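INRS (PDB 5FMN) is a nickel-responsive transcriptional regulator that binds nickel and DNA, probably repressing its target until the metal level rises. Local coordinates at the interface of chains A and B and the interface of chains A and C. Coordinates in Å, arbitrary orientation; residue numbers count along the deposited sequence, not the author numbering. Chains: chain A/B/C, INRS.

Contact 1: the interface of chains A and B. Residues chain A 53, 56-57; chain B 71, 74, 78, 102, 106.
A:Cys53 presses its sulfur against B:His78 at the tight end of this contact. With SG anti to the backbone N (chi1 173°), the sulfur lies off the ring plane of the imidazole, just outside its CG-ND1 edge and 3.6 Å from B:His78 CG. The cysteine CB packs beside the same rim, 3.5 Å from B:His78 ND1. B:Ile74 closes the other flank of the sulfur, its CG2 branch 3.8 Å from A:Cys53 SG. An alanine in place of B:His78 would probably leave the A:Cys53 side chain without its imidazole wall and free to turn. Away from the cysteine the packing is looser. B:Ile74 and A:Val56 cross at about a right angle, B:Ile74 CD1 4.1 Å from A:Val56 CG1. A:Leu57 points CD1 at the backbone carbonyl of B:Ala102, 3.6 Å from its O, while B:Ala71 and the poorly ordered B:Phe106 stand farther off. In CsoR-family sensors this cysteine and histidine belong to the intersubunit metal site; here the sulfur sits off the ring plane, and joint binding of a metal would likely need some adjustment. The site lies where the first turn of helix 53-89 of chain A meets the same helix of chain B farther along, beside B helix 92-106.

Contact 2: the interface of chains A and B. Residues chain A 63-64, 67-68, 71; chain B 60, 63-64, 67.
A:Leu67 and B:Arg64 meet where the two copies of helix 53-89 run antiparallel past each other, with regular helical backbone on both sides. The leucine, its CG anti to the backbone N (chi1 -170°), lays CD2 against the base of the arginine, 3.3 Å from B:Arg64 CB, and its CD1 lies 3.9 Å from B:Val60 CG1. Likewise B:Leu67 CD2 packs 3.7 Å from A:Val63 CG1. Beyond this apolar layer B:Arg64, bent a little at its second torsion, reaches A:Asp68. B:Arg64 NH1 donates to A:Asp68 OD1 at 2.8 Å, 150° at the hydrogen, on the syn lone pair and within the guanidinium plane; carboxylate and guanidinium lie 18° apart. The salt bridge probably fixes the turn of the guanidinium, while A:Arg64 CD caps one face, 3.3 Å above the plane and over its centre. A:Arg64 bends at its third torsion, and its NE stays 4.4 Å from B:Arg64 NH2, a proximity of like charges that A:Asp68 may ease. An alanine in place of B:Arg64 would probably leave the A:Asp68 carboxylate without its charged mate and take away the flat group that A:Arg64 CD packs on. The patch joins the long helices at the middle of the dimer, combining leucine-valine packing with an intersubunit ion pair.

Contact 3: the interface of chains A and B. Residues chain A 33, 37, 40-41, 44; chain B 33, 37, 40-41, 44.
A:Glu37 reaches across to B:Ile40, B:Arg41 and B:Lys44 where the helices 23-48 of A and 26-48 of B face each other. Its CB rests 3.8 Å from B:Ile40 CG2, the two side chains sliding past each other in opposite directions. CG, anti to the backbone N (chi1 -150°), meets its own counterpart, B:Glu37 CG, at 3.9 Å, where the two glutamates cross at about a right angle. CD passes alongside the aliphatic part of B:Arg41, and the carboxylate oxygens then divide between two cations. OE1 is met nearly along its C-O axis by B:Lys44 NZ at 3.2 Å. OE2 uses its syn lone pair to accept from B:Arg41 NH1 at 2.7 Å, 147° at the hydrogen; the oxygen lies in the guanidinium plane although the two planes are turned 76° apart. The two-fold related pair is looser: A:Arg41 leaves its helix with CG anti to the carbonyl carbon, unlike B:Arg41, then bends at its third torsion and lays CG 3.7 Å from B:Glu37 CD. Its NH1 stands between the two carboxylates, with a long salt bridge to A:Glu37 OE2 of its own chain and B:Glu37 OE2 slightly farther. These cations probably offset the repulsion between the glutamates, whose OE2 atoms, A:Glu37 to B:Glu37, stand 4.0 Å apart.

Contact 4: the interface of chains A and C. Residues chain A 79-80, 83-84, 87; chain C 86, 92, 96.
A largely apolar helix-against-helix interface joins A:Asn80, A:Ile83 and A:Ala87 to C:Leu96, C:Ala86 and C:Ile92, linking chain A to a subunit outside its A-B pair within the deposited assembly of four copies. C:Leu96 forks over the surface of chain A. Its CD2 branch lies alongside A:Ile83, 3.9 Å from CD1, the two side chains sliding past each other in opposite directions, while the CD1 branch lies against the amide of A:Asn80, where its exact fit is doubtful. On its other branch A:Ile83 sets CG2, anti to the backbone N, 3.9 Å from C:Ala86 CB. A:Ala87 fills the far end, with A:Ala87 CB 3.9 Å from C:Ile92 CG1. The same methyl, A:Ala87 CB, lies 3.6 Å from the backbone oxygen C:Ala86 O. Between these ends C:Ile92 crosses A:Thr84 at about a right angle and brings CG2 to 3.8 Å from OG1. That hydroxyl is turned beside the backbone N (chi1 -63°) and donates back along its own helix to A:Asn80 O at 2.7 Å, from above the carbonyl plane, so it spends its hydrogen within chain A and shows C:Ile92 a polar atom already engaged. The contact therefore rests on shape and burial of aliphatic branches. It joins the end of helix 53-89 of A to helices 53-89 and 92-106 of C, and probably serves to hold two dimers together as the tetramer typical of CsoR-family regulators.

Contact 1: the interface of chains A and B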
ATOM      1  N   CYS A  53     -13.940   5.400  17.037  1.00 52.20           N
ATOM      2  CA  CYS A  53     -12.724   5.268  16.269  1.00 59.71           C
ATOM      3  C   CYS A  53     -12.928   4.635  14.877  1.00 49.74           C
ATOM      4  O   CYS A  53     -12.408   5.155  13.893  1.00 59.80           O
ATOM      5  CB  CYS A  53     -11.707   4.485  17.138  1.00 63.55           C
ATOM      6  SG  CYS A  53     -10.128   3.964  16.422  1.00 58.63           S
ATOM      7  N   VAL A  56     -14.410   7.105  12.422  1.00 36.69           N
ATOM      8  CA  VAL A  56     -13.398   8.090  12.043  1.00 37.97           C
ATOM      9  C   VAL A  56     -12.433   7.483  11.046  1.00 36.08           C
ATOM     10  O   VAL A  56     -12.207   8.063   9.982  1.00 33.00           O
ATOM     11  CB  VAL A  56     -12.646   8.647  13.275  1.00 43.61           C
ATOM     12  CG1 VAL A  56     -11.514   9.566  12.851  1.00 44.07           C
ATOM     13  CG2 VAL A  56     -13.608   9.435  14.175  1.00 41.97           C
ATOM     14  N   LEU A  57     -11.987   6.255  11.310  1.00 32.39           N
ATOM     15  CA  LEU A  57     -11.073   5.559  10.373  1.00 33.31           C
ATOM     16  C   LEU A  57     -11.690   5.209   9.016  1.00 33.18           C
ATOM     17  O   LEU A  57     -10.983   5.225   8.010  1.00 37.88           O
ATOM     18  CB  LEU A  57     -10.495   4.304  11.007  1.00 33.53           C
ATOM     19  CG  LEU A  57      -9.577   4.559  12.212  1.00 34.39           C
ATOM     20  CD1 LEU A  57      -9.144   3.247  12.836  1.00 38.24           C
ATOM     21  CD2 LEU A  57      -8.342   5.374  11.824  1.00 38.58           C
TER
ATOM     22  N   ALA B  71      -3.729   8.748  11.250  1.00 35.82           N
ATOM     23  CA  ALA B  71      -4.432   7.503  11.411  1.00 38.38           C
ATOM     24  C   ALA B  71      -3.734   6.669  12.455  1.00 35.66           C
ATOM     25  O   ALA B  71      -4.368   6.126  13.355  1.00 32.94           O
ATOM     26  CB  ALA B  71      -4.513   6.762  10.081  1.00 43.55           C
ATOM     27  N   ILE B  74      -4.382   7.711  16.019  1.00 41.60           N
ATOM     28  CA  ILE B  74      -5.741   7.406  16.476  1.00 40.13           C
ATOM     29  C   ILE B  74      -5.865   5.934  16.837  1.00 40.96           C
ATOM     30  O   ILE B  74      -6.492   5.567  17.843  1.00 36.34           O
ATOM     31  CB  ILE B  74      -6.794   7.731  15.380  1.00 42.93           C
ATOM     32  CG1 ILE B  74      -6.876   9.246  15.162  1.00 48.24           C
ATOM     33  CG2 ILE B  74      -8.164   7.188  15.775  1.00 38.91           C
ATOM     34  CD1 ILE B  74      -7.498   9.651  13.845  1.00 55.18           C
ATOM     35  N   HIS B  78      -6.623   4.012  20.500  1.00 41.86           N
ATOM     36  CA  HIS B  78      -7.609   2.936  20.536  1.00 43.09           C
ATOM     37  C   HIS B  78      -7.048   1.622  21.125  1.00 40.64           C
ATOM     38  O   HIS B  78      -7.621   1.052  22.055  1.00 40.93           O
ATOM     39  CB  HIS B  78      -8.155   2.700  19.135  1.00 48.25           C
ATOM     40  CG  HIS B  78      -9.303   1.736  19.089  1.00 49.70           C
ATOM     41  ND1 HIS B  78     -10.588   2.085  19.446  1.00 56.81           N
ATOM     42  CD2 HIS B  78      -9.354   0.430  18.730  1.00 49.31           C
ATOM     43  CE1 HIS B  78     -11.372   1.027  19.341  1.00 60.50           C
ATOM     44  NE2 HIS B  78     -10.639   0.002  18.941  1.00 54.44           N
ATOM     45  N   ALA B 102     -10.859  -2.083  14.214  1.00 62.36           N
ATOM     46  CA  ALA B 102     -10.129  -0.861  14.003  1.00 54.64           C
ATOM     47  C   ALA B 102      -8.998  -1.083  13.003  1.00 52.11           C
ATOM     48  O   ALA B 102      -8.776  -0.242  12.142  1.00 60.58           O
ATOM     49  CB  ALA B 102      -9.588  -0.358  15.324  1.00 65.40           C
ATOM     50  N   PHE B 106      -8.331   0.471   9.262  1.00 83.65           N
ATOM     51  CA  PHE B 106      -7.023   1.116   9.104  1.00 83.58           C
ATOM     52  C   PHE B 106      -6.190   0.576   7.933  1.00 80.23           C
ATOM     53  O   PHE B 106      -5.389   1.311   7.384  1.00 80.07           O
ATOM     54  CB  PHE B 106      -6.215   0.960  10.399  1.00 79.93           C
ATOM     55  CG  PHE B 106      -4.901   1.671  10.385  1.00 89.27           C
ATOM     56  CD1 PHE B 106      -3.759   1.046   9.892  1.00101.63           C
ATOM     57  CD2 PHE B 106      -4.791   2.959  10.889  1.00 90.24           C
ATOM     58  CE1 PHE B 106      -2.537   1.704   9.883  1.00 97.12           C
ATOM     59  CE2 PHE B 106      -3.576   3.620  10.869  1.00 87.57           C
ATOM     60  CZ  PHE B 106      -2.448   2.998  10.365  1.00 90.01           C
TER

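Contact 2: the interface of chains A and B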
ATOM      1  N   VAL A  63     -10.822   9.311   2.483  1.00 33.08           N
ATOM      2  CA  VAL A  63      -9.940  10.433   2.139  1.00 34.74           C
ATOM      3  C   VAL A  63      -8.658   9.880   1.495  1.00 35.28           C
ATOM      4  O   VAL A  63      -8.160  10.405   0.484  1.00 31.31           O
ATOM      5  CB  VAL A  63      -9.533  11.252   3.387  1.00 39.27           C
ATOM      6  CG1 VAL A  63      -8.467  12.276   3.055  1.00 39.84           C
ATOM      7  CG2 VAL A  63     -10.726  11.940   4.008  1.00 44.86           C
ATOM      8  N   ARG A  64      -8.118   8.818   2.072  1.00 31.59           N
ATOM      9  CA  ARG A  64      -6.911   8.232   1.493  1.00 36.07           C
ATOM     10  C   ARG A  64      -7.167   7.655   0.101  1.00 30.17           C
ATOM     11  O   ARG A  64      -6.405   7.875  -0.827  1.00 31.91           O
ATOM     12  CB  ARG A  64      -6.340   7.202   2.420  1.00 34.00           C
ATOM     13  CG  ARG A  64      -5.317   6.327   1.754  1.00 49.11           C
ATOM     14  CD  ARG A  64      -4.404   5.751   2.825  1.00 49.57           C
ATOM     15  NE  ARG A  64      -5.220   5.103   3.852  1.00 59.31           N
ATOM     16  CZ  ARG A  64      -5.220   5.397   5.154  1.00 61.97           C
ATOM     17  NH1 ARG A  64      -4.379   6.291   5.665  1.00 73.52           N
ATOM     18  NH2 ARG A  64      -6.077   4.772   5.956  1.00 61.15           N
ATOM     19  N   LEU A  67      -7.320  10.548  -2.321  1.00 34.49           N
ATOM     20  CA  LEU A  67      -5.981  11.055  -2.571  0.50 35.44           C
ATOM     21  C   LEU A  67      -5.213  10.170  -3.559  1.00 36.78           C
ATOM     22  O   LEU A  67      -4.576  10.660  -4.471  1.00 36.55           O
ATOM     23  CB  LEU A  67      -5.230  11.104  -1.258  0.50 38.51           C
ATOM     24  CG  LEU A  67      -3.906  11.829  -1.281  0.50 38.11           C
ATOM     25  CD1 LEU A  67      -4.153  13.289  -1.600  0.50 41.13           C
ATOM     26  CD2 LEU A  67      -3.273  11.646   0.076  0.50 38.34           C
ATOM     27  N   ASP A  68      -5.310   8.857  -3.377  1.00 37.04           N
ATOM     28  CA  ASP A  68      -4.729   7.888  -4.324  1.00 37.44           C
ATOM     29  C   ASP A  68      -5.230   8.070  -5.754  1.00 35.01           C
ATOM     30  O   ASP A  68      -4.432   8.085  -6.686  1.00 40.63           O
ATOM     31  CB  ASP A  68      -5.017   6.445  -3.874  1.00 40.23           C
ATOM     32  CG  ASP A  68      -4.222   6.029  -2.642  1.00 36.06           C
ATOM     33  OD1 ASP A  68      -3.294   6.746  -2.212  1.00 49.56           O
ATOM     34  OD2 ASP A  68      -4.562   4.987  -2.068  1.00 47.66           O
ATOM     35  N   ALA A  71      -3.679  11.176  -7.200  1.00 34.59           N
ATOM     36  CA  ALA A  71      -2.296  10.842  -7.575  1.00 37.42           C
ATOM     37  C   ALA A  71      -2.259  10.063  -8.899  1.00 39.08           C
ATOM     38  O   ALA A  71      -1.534  10.421  -9.833  1.00 41.71           O
ATOM     39  CB  ALA A  71      -1.628  10.052  -6.481  1.00 35.34           C
TER
ATOM     40  N   VAL B  60       1.573  15.652  -2.878  1.00 44.93           N
ATOM     41  CA  VAL B  60       0.532  14.648  -2.629  1.00 44.93           C
ATOM     42  C   VAL B  60       1.008  13.495  -1.736  1.00 46.20           C
ATOM     43  O   VAL B  60       0.272  13.062  -0.846  1.00 41.45           O
ATOM     44  CB  VAL B  60       0.014  14.054  -3.965  1.00 47.63           C
ATOM     45  CG1 VAL B  60      -0.948  12.907  -3.723  1.00 50.55           C
ATOM     46  CG2 VAL B  60      -0.647  15.123  -4.839  1.00 51.76           C
ATOM     47  N   VAL B  63       1.247  14.751   1.880  1.00 56.11           N
ATOM     48  CA  VAL B  63      -0.094  14.789   2.433  1.00 52.70           C
ATOM     49  C   VAL B  63      -0.562  13.372   2.849  1.00 44.28           C
ATOM     50  O   VAL B  63      -1.098  13.165   3.929  1.00 40.75           O
ATOM     51  CB  VAL B  63      -1.099  15.319   1.391  1.00 56.28           C
ATOM     52  CG1 VAL B  63      -2.516  15.161   1.909  1.00 52.01           C
ATOM     53  CG2 VAL B  63      -0.813  16.761   1.040  1.00 59.84           C
ATOM     54  N   ARG B  64      -0.372  12.405   1.969  1.00 37.22           N
ATOM     55  CA  ARG B  64      -0.705  11.043   2.293  1.00 42.90           C
ATOM     56  C   ARG B  64       0.101  10.544   3.513  1.00 42.98           C
ATOM     57  O   ARG B  64      -0.446   9.911   4.416  1.00 40.30           O
ATOM     58  CB  ARG B  64      -0.495  10.125   1.077  1.00 53.65           C
ATOM     59  CG  ARG B  64      -0.524   8.667   1.465  1.00 60.40           C
ATOM     60  CD  ARG B  64      -1.139   7.646   0.535  1.00 70.95           C
ATOM     61  NE  ARG B  64      -1.080   6.402   1.306  1.00 78.43           N
ATOM     62  CZ  ARG B  64      -1.641   5.257   0.955  1.00 71.65           C
ATOM     63  NH1 ARG B  64      -2.368   5.157  -0.153  1.00 68.69           N
ATOM     64  NH2 ARG B  64      -1.496   4.208   1.750  1.00 85.48           N
ATOM     65  N   LEU B  67      -1.421  12.055   6.589  1.00 42.32           N
ATOM     66  CA  LEU B  67      -2.670  11.365   6.879  1.00 42.92           C
ATOM     67  C   LEU B  67      -2.435  10.039   7.593  1.00 39.34           C
ATOM     68  O   LEU B  67      -3.143   9.711   8.533  1.00 36.35           O
ATOM     69  CB  LEU B  67      -3.445  11.150   5.588  1.00 45.85           C
ATOM     70  CG  LEU B  67      -4.894  10.687   5.692  1.00 51.73           C
ATOM     71  CD1 LEU B  67      -5.749  11.695   6.453  1.00 48.89           C
ATOM     72  CD2 LEU B  67      -5.451  10.455   4.299  1.00 50.76           C
TER

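Contact 3: the interface of chains A and B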
ATOM      1  N   LEU A  33      -9.649  18.033  -5.539  1.00 32.98           N
ATOM      2  CA  LEU A  33      -8.854  18.471  -4.420  1.00 32.97           C
ATOM      3  C   LEU A  33      -9.625  19.336  -3.417  1.00 32.58           C
ATOM      4  O   LEU A  33      -9.462  19.170  -2.235  1.00 34.55           O
ATOM      5  CB  LEU A  33      -7.646  19.238  -4.915  1.00 38.57           C
ATOM      6  CG  LEU A  33      -6.563  18.403  -5.589  1.00 37.86           C
ATOM      7  CD1 LEU A  33      -5.641  19.277  -6.427  1.00 39.22           C
ATOM      8  CD2 LEU A  33      -5.781  17.652  -4.528  1.00 38.34           C
ATOM      9  N   GLU A  37     -10.377  18.305   0.543  1.00 31.07           N
ATOM     10  CA  GLU A  37     -10.249  19.330   1.594  1.00 32.42           C
ATOM     11  C   GLU A  37     -11.490  19.388   2.483  1.00 30.11           C
ATOM     12  O   GLU A  37     -11.400  19.318   3.722  1.00 28.37           O
ATOM     13  CB  GLU A  37     -10.032  20.677   0.892  1.00 36.97           C
ATOM     14  CG  GLU A  37      -9.225  21.733   1.612  1.00 41.91           C
ATOM     15  CD  GLU A  37      -9.380  23.097   0.958  1.00 46.37           C
ATOM     16  OE1 GLU A  37      -9.435  23.170  -0.293  1.00 47.75           O
ATOM     17  OE2 GLU A  37      -9.442  24.100   1.697  1.00 48.31           O
ATOM     18  N   ILE A  40     -11.609  16.275   4.664  1.00 32.50           N
ATOM     19  CA  ILE A  40     -10.726  16.346   5.821  1.00 36.06           C
ATOM     20  C   ILE A  40     -11.325  17.211   6.910  1.00 31.93           C
ATOM     21  O   ILE A  40     -11.194  16.863   8.064  1.00 31.53           O
ATOM     22  CB  ILE A  40      -9.312  16.838   5.446  1.00 43.46           C
ATOM     23  CG1 ILE A  40      -8.452  15.635   5.133  1.00 50.06           C
ATOM     24  CG2 ILE A  40      -8.634  17.586   6.591  1.00 46.28           C
ATOM     25  CD1 ILE A  40      -7.486  15.945   4.033  1.00 60.28           C
ATOM     26  N   ARG A  41     -12.012  18.294   6.537  1.00 31.91           N
ATOM     27  CA  ARG A  41     -12.789  19.058   7.529  1.00 37.17           C
ATOM     28  C   ARG A  41     -13.806  18.135   8.226  1.00 43.61           C
ATOM     29  O   ARG A  41     -14.023  18.249   9.431  1.00 52.51           O
ATOM     30  CB  ARG A  41     -13.518  20.300   6.978  1.00 33.07           C
ATOM     31  CG  ARG A  41     -12.683  21.339   6.237  1.00 39.06           C
ATOM     32  CD  ARG A  41     -13.469  22.620   5.932  1.00 36.37           C
ATOM     33  NE  ARG A  41     -14.413  22.506   4.831  1.00 45.00           N
ATOM     34  CZ  ARG A  41     -14.177  22.831   3.546  1.00 47.02           C
ATOM     35  NH1 ARG A  41     -13.009  23.339   3.124  1.00 43.17           N
ATOM     36  NH2 ARG A  41     -15.153  22.654   2.663  1.00 41.38           N
ATOM     37  N   LYS A  44     -12.313  16.179  10.864  1.00 43.43           N
ATOM     38  CA  LYS A  44     -12.013  17.051  12.007  0.50 41.15           C
ATOM     39  C   LYS A  44     -13.232  17.237  12.909  1.00 45.44           C
ATOM     40  O   LYS A  44     -13.139  17.079  14.130  1.00 44.00           O
ATOM     41  CB  LYS A  44     -11.491  18.416  11.533  0.50 39.15           C
ATOM     42  CG  LYS A  44     -11.293  19.459  12.636  0.50 33.42           C
ATOM     43  CD  LYS A  44     -10.606  20.694  12.104  0.50 31.78           C
ATOM     44  CE  LYS A  44     -11.305  21.244  10.876  0.50 28.07           C
ATOM     45  NZ  LYS A  44     -12.742  21.292  11.170  0.50 27.46           N
TER
ATOM     46  N   LEU B  33      -4.827  17.713  11.732  1.00 36.65           N
ATOM     47  CA  LEU B  33      -5.792  17.706  10.639  1.00 41.74           C
ATOM     48  C   LEU B  33      -5.918  19.053   9.927  1.00 43.85           C
ATOM     49  O   LEU B  33      -6.177  19.090   8.729  1.00 47.42           O
ATOM     50  CB  LEU B  33      -7.160  17.234  11.152  1.00 43.26           C
ATOM     51  CG  LEU B  33      -7.218  15.745  11.524  1.00 42.85           C
ATOM     52  CD1 LEU B  33      -8.414  15.451  12.410  1.00 37.02           C
ATOM     53  CD2 LEU B  33      -7.281  14.906  10.256  1.00 44.82           C
ATOM     54  N   GLU B  37      -5.257  19.760   5.922  1.00 33.40           N
ATOM     55  CA  GLU B  37      -6.136  20.642   5.144  1.00 39.29           C
ATOM     56  C   GLU B  37      -5.382  21.756   4.395  1.00 41.59           C
ATOM     57  O   GLU B  37      -5.591  21.974   3.195  1.00 39.93           O
ATOM     58  CB  GLU B  37      -7.166  21.280   6.095  1.00 43.77           C
ATOM     59  CG  GLU B  37      -8.441  21.720   5.419  1.00 46.19           C
ATOM     60  CD  GLU B  37      -9.217  22.705   6.257  1.00 48.05           C
ATOM     61  OE1 GLU B  37      -9.289  22.494   7.493  1.00 35.54           O
ATOM     62  OE2 GLU B  37      -9.760  23.674   5.664  1.00 40.93           O
ATOM     63  N   ILE B  40      -3.356  20.282   1.580  1.00 44.43           N
ATOM     64  CA  ILE B  40      -4.164  19.990   0.393  1.00 51.62           C
ATOM     65  C   ILE B  40      -4.509  21.232  -0.397  1.00 43.35           C
ATOM     66  O   ILE B  40      -4.514  21.208  -1.627  1.00 35.83           O
ATOM     67  CB  ILE B  40      -5.446  19.231   0.752  1.00 52.35           C
ATOM     68  CG1 ILE B  40      -5.143  17.762   0.702  1.00 64.14           C
ATOM     69  CG2 ILE B  40      -6.576  19.486  -0.226  1.00 61.13           C
ATOM     70  CD1 ILE B  40      -5.903  17.024   1.762  1.00 77.98           C
ATOM     71  N   ARG B  41      -4.797  22.316   0.302  1.00 36.77           N
ATOM     72  CA  ARG B  41      -5.036  23.594  -0.357  1.00 40.84           C
ATOM     73  C   ARG B  41      -3.763  24.056  -1.117  1.00 42.31           C
ATOM     74  O   ARG B  41      -3.836  24.514  -2.272  1.00 43.38           O
ATOM     75  CB  ARG B  41      -5.483  24.574   0.730  1.00 41.63           C
ATOM     76  CG  ARG B  41      -6.384  25.661   0.260  1.00 40.13           C
ATOM     77  CD  ARG B  41      -6.798  26.509   1.435  1.00 42.15           C
ATOM     78  NE  ARG B  41      -7.507  27.686   0.962  1.00 43.09           N
ATOM     79  CZ  ARG B  41      -8.791  27.714   0.638  1.00 46.11           C
ATOM     80  NH1 ARG B  41      -9.550  26.621   0.765  1.00 45.41           N
ATOM     81  NH2 ARG B  41      -9.331  28.857   0.227  1.00 46.98           N
ATOM     82  N   LYS B  44      -3.515  22.345  -4.384  1.00 48.67           N
ATOM     83  CA  LYS B  44      -4.495  22.924  -5.316  1.00 61.82           C
ATOM     84  C   LYS B  44      -3.926  24.159  -6.012  1.00 60.01           C
ATOM     85  O   LYS B  44      -3.971  24.266  -7.237  1.00 60.06           O
ATOM     86  CB  LYS B  44      -5.804  23.235  -4.603  1.00 58.75           C
ATOM     87  CG  LYS B  44      -6.820  23.929  -5.482  1.00 65.95           C
ATOM     88  CD  LYS B  44      -8.237  23.848  -4.914  1.00 56.34           C
ATOM     89  CE  LYS B  44      -8.269  24.117  -3.419  1.00 51.30           C
ATOM     90  NZ  LYS B  44      -9.499  24.812  -2.993  1.00 47.66           N
TER

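Contact 4: the interface of chains A and C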
ATOM      1  N   MET A  79       2.261  10.546 -17.988  0.50 50.92           N
ATOM      2  CA  MET A  79       2.512   9.461 -18.897  0.50 49.77           C
ATOM      3  C   MET A  79       1.999   9.746 -20.300  0.50 54.66           C
ATOM      4  O   MET A  79       2.704   9.487 -21.277  0.50 60.41           O
ATOM      5  CB  MET A  79       1.920   8.201 -18.295  0.50 47.71           C
ATOM      6  CG  MET A  79       2.965   7.580 -17.376  0.50 43.44           C
ATOM      7  SD  MET A  79       2.558   6.509 -15.995  0.50 46.93           S
ATOM      8  CE  MET A  79       4.024   5.488 -15.930  0.50 38.31           C
ATOM      9  N   ASN A  80       0.812  10.342 -20.390  1.00 59.38           N
ATOM     10  CA  ASN A  80       0.251  10.793 -21.657  1.00 56.20           C
ATOM     11  C   ASN A  80       1.154  11.773 -22.384  1.00 51.79           C
ATOM     12  O   ASN A  80       1.376  11.611 -23.582  1.00 54.49           O
ATOM     13  CB  ASN A  80      -1.141  11.421 -21.474  1.00 68.26           C
ATOM     14  CG  ASN A  80      -1.737  11.920 -22.795  1.00 83.84           C
ATOM     15  OD1 ASN A  80      -1.606  11.271 -23.835  1.00 87.28           O
ATOM     16  ND2 ASN A  80      -2.380  13.078 -22.758  1.00 79.94           N
ATOM     17  N   ILE A  83       4.399   9.827 -23.701  1.00 46.97           N
ATOM     18  CA  ILE A  83       4.176   8.932 -24.850  1.00 51.19           C
ATOM     19  C   ILE A  83       3.786   9.724 -26.084  1.00 50.91           C
ATOM     20  O   ILE A  83       4.193   9.387 -27.190  1.00 60.46           O
ATOM     21  CB  ILE A  83       3.129   7.824 -24.527  1.00 51.67           C
ATOM     22  CG1 ILE A  83       3.763   6.811 -23.566  1.00 65.89           C
ATOM     23  CG2 ILE A  83       2.615   7.095 -25.752  1.00 50.98           C
ATOM     24  CD1 ILE A  83       2.870   5.655 -23.171  1.00 81.86           C
ATOM     25  N   THR A  84       2.945  10.730 -25.894  1.00 43.49           N
ATOM     26  CA  THR A  84       2.558  11.639 -26.980  1.00 44.26           C
ATOM     27  C   THR A  84       3.800  12.321 -27.627  1.00 46.23           C
ATOM     28  O   THR A  84       3.914  12.391 -28.860  1.00 42.43           O
ATOM     29  CB  THR A  84       1.537  12.712 -26.469  1.00 43.85           C
ATOM     30  OG1 THR A  84       0.321  12.067 -26.041  1.00 42.43           O
ATOM     31  CG2 THR A  84       1.207  13.721 -27.540  1.00 39.96           C
ATOM     32  N   ALA A  87       5.872   9.759 -29.692  1.00 43.74           N
ATOM     33  CA  ALA A  87       5.283   9.575 -31.020  1.00 45.95           C
ATOM     34  C   ALA A  87       5.573  10.749 -31.959  1.00 45.36           C
ATOM     35  O   ALA A  87       5.953  10.538 -33.104  1.00 59.16           O
ATOM     36  CB  ALA A  87       3.785   9.335 -30.924  1.00 47.90           C
TER
ATOM     37  N   ALA C  86       4.176   3.114 -30.102  1.00 42.84           N
ATOM     38  CA  ALA C  86       3.675   4.466 -30.354  1.00 42.43           C
ATOM     39  C   ALA C  86       4.553   5.312 -31.266  1.00 41.33           C
ATOM     40  O   ALA C  86       4.054   5.952 -32.198  1.00 56.52           O
ATOM     41  CB  ALA C  86       3.459   5.213 -29.028  1.00 45.28           C
ATOM     42  N   ILE C  92      -1.406   6.500 -30.605  1.00 54.29           N
ATOM     43  CA  ILE C  92      -1.234   6.922 -29.216  1.00 59.68           C
ATOM     44  C   ILE C  92      -2.373   6.423 -28.304  1.00 61.91           C
ATOM     45  O   ILE C  92      -2.112   5.996 -27.186  1.00 65.36           O
ATOM     46  CB  ILE C  92      -1.161   8.467 -29.135  1.00 67.99           C
ATOM     47  CG1 ILE C  92      -0.007   9.012 -29.982  1.00 71.20           C
ATOM     48  CG2 ILE C  92      -1.020   8.946 -27.697  1.00 64.59           C
ATOM     49  CD1 ILE C  92      -0.188  10.474 -30.319  1.00 69.69           C
ATOM     50  N   LEU C  96      -1.672   4.205 -25.012  1.00 45.84           N
ATOM     51  CA  LEU C  96      -2.070   4.704 -23.693  1.00 53.00           C
ATOM     52  C   LEU C  96      -3.000   3.738 -22.947  1.00 48.07           C
ATOM     53  O   LEU C  96      -2.865   3.543 -21.750  1.00 48.75           O
ATOM     54  CB  LEU C  96      -2.765   6.061 -23.802  1.00 54.35           C
ATOM     55  CG  LEU C  96      -1.876   7.278 -24.023  1.00 68.27           C
ATOM     56  CD1 LEU C  96      -2.744   8.520 -23.853  1.00 81.59           C
ATOM     57  CD2 LEU C  96      -0.666   7.305 -23.095  1.00 66.86           C
TER

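Contacts 1, 2 and 3 all belong to the A-B dimer. The C-alpha centres of contacts 2 and 3 are about 10 Å apart, and contact 1 lies about 16 Å from contact 2 and 18 Å from contact 3. Helix 53-89 runs through contacts 1, 2 and 4, and helix 92-106 serves contacts 1 and 4, whereas contact 3 uses helix 23-48 of A and 26-48 of B. Contact 4 stands about 41 Å from contact 1. By two-fold symmetry, however, the chain A histidine of contact 1's twin lies within about a turn of A:Asn80 and A:Ile83, so metal-site changes could plausibly reach the tetramer interface.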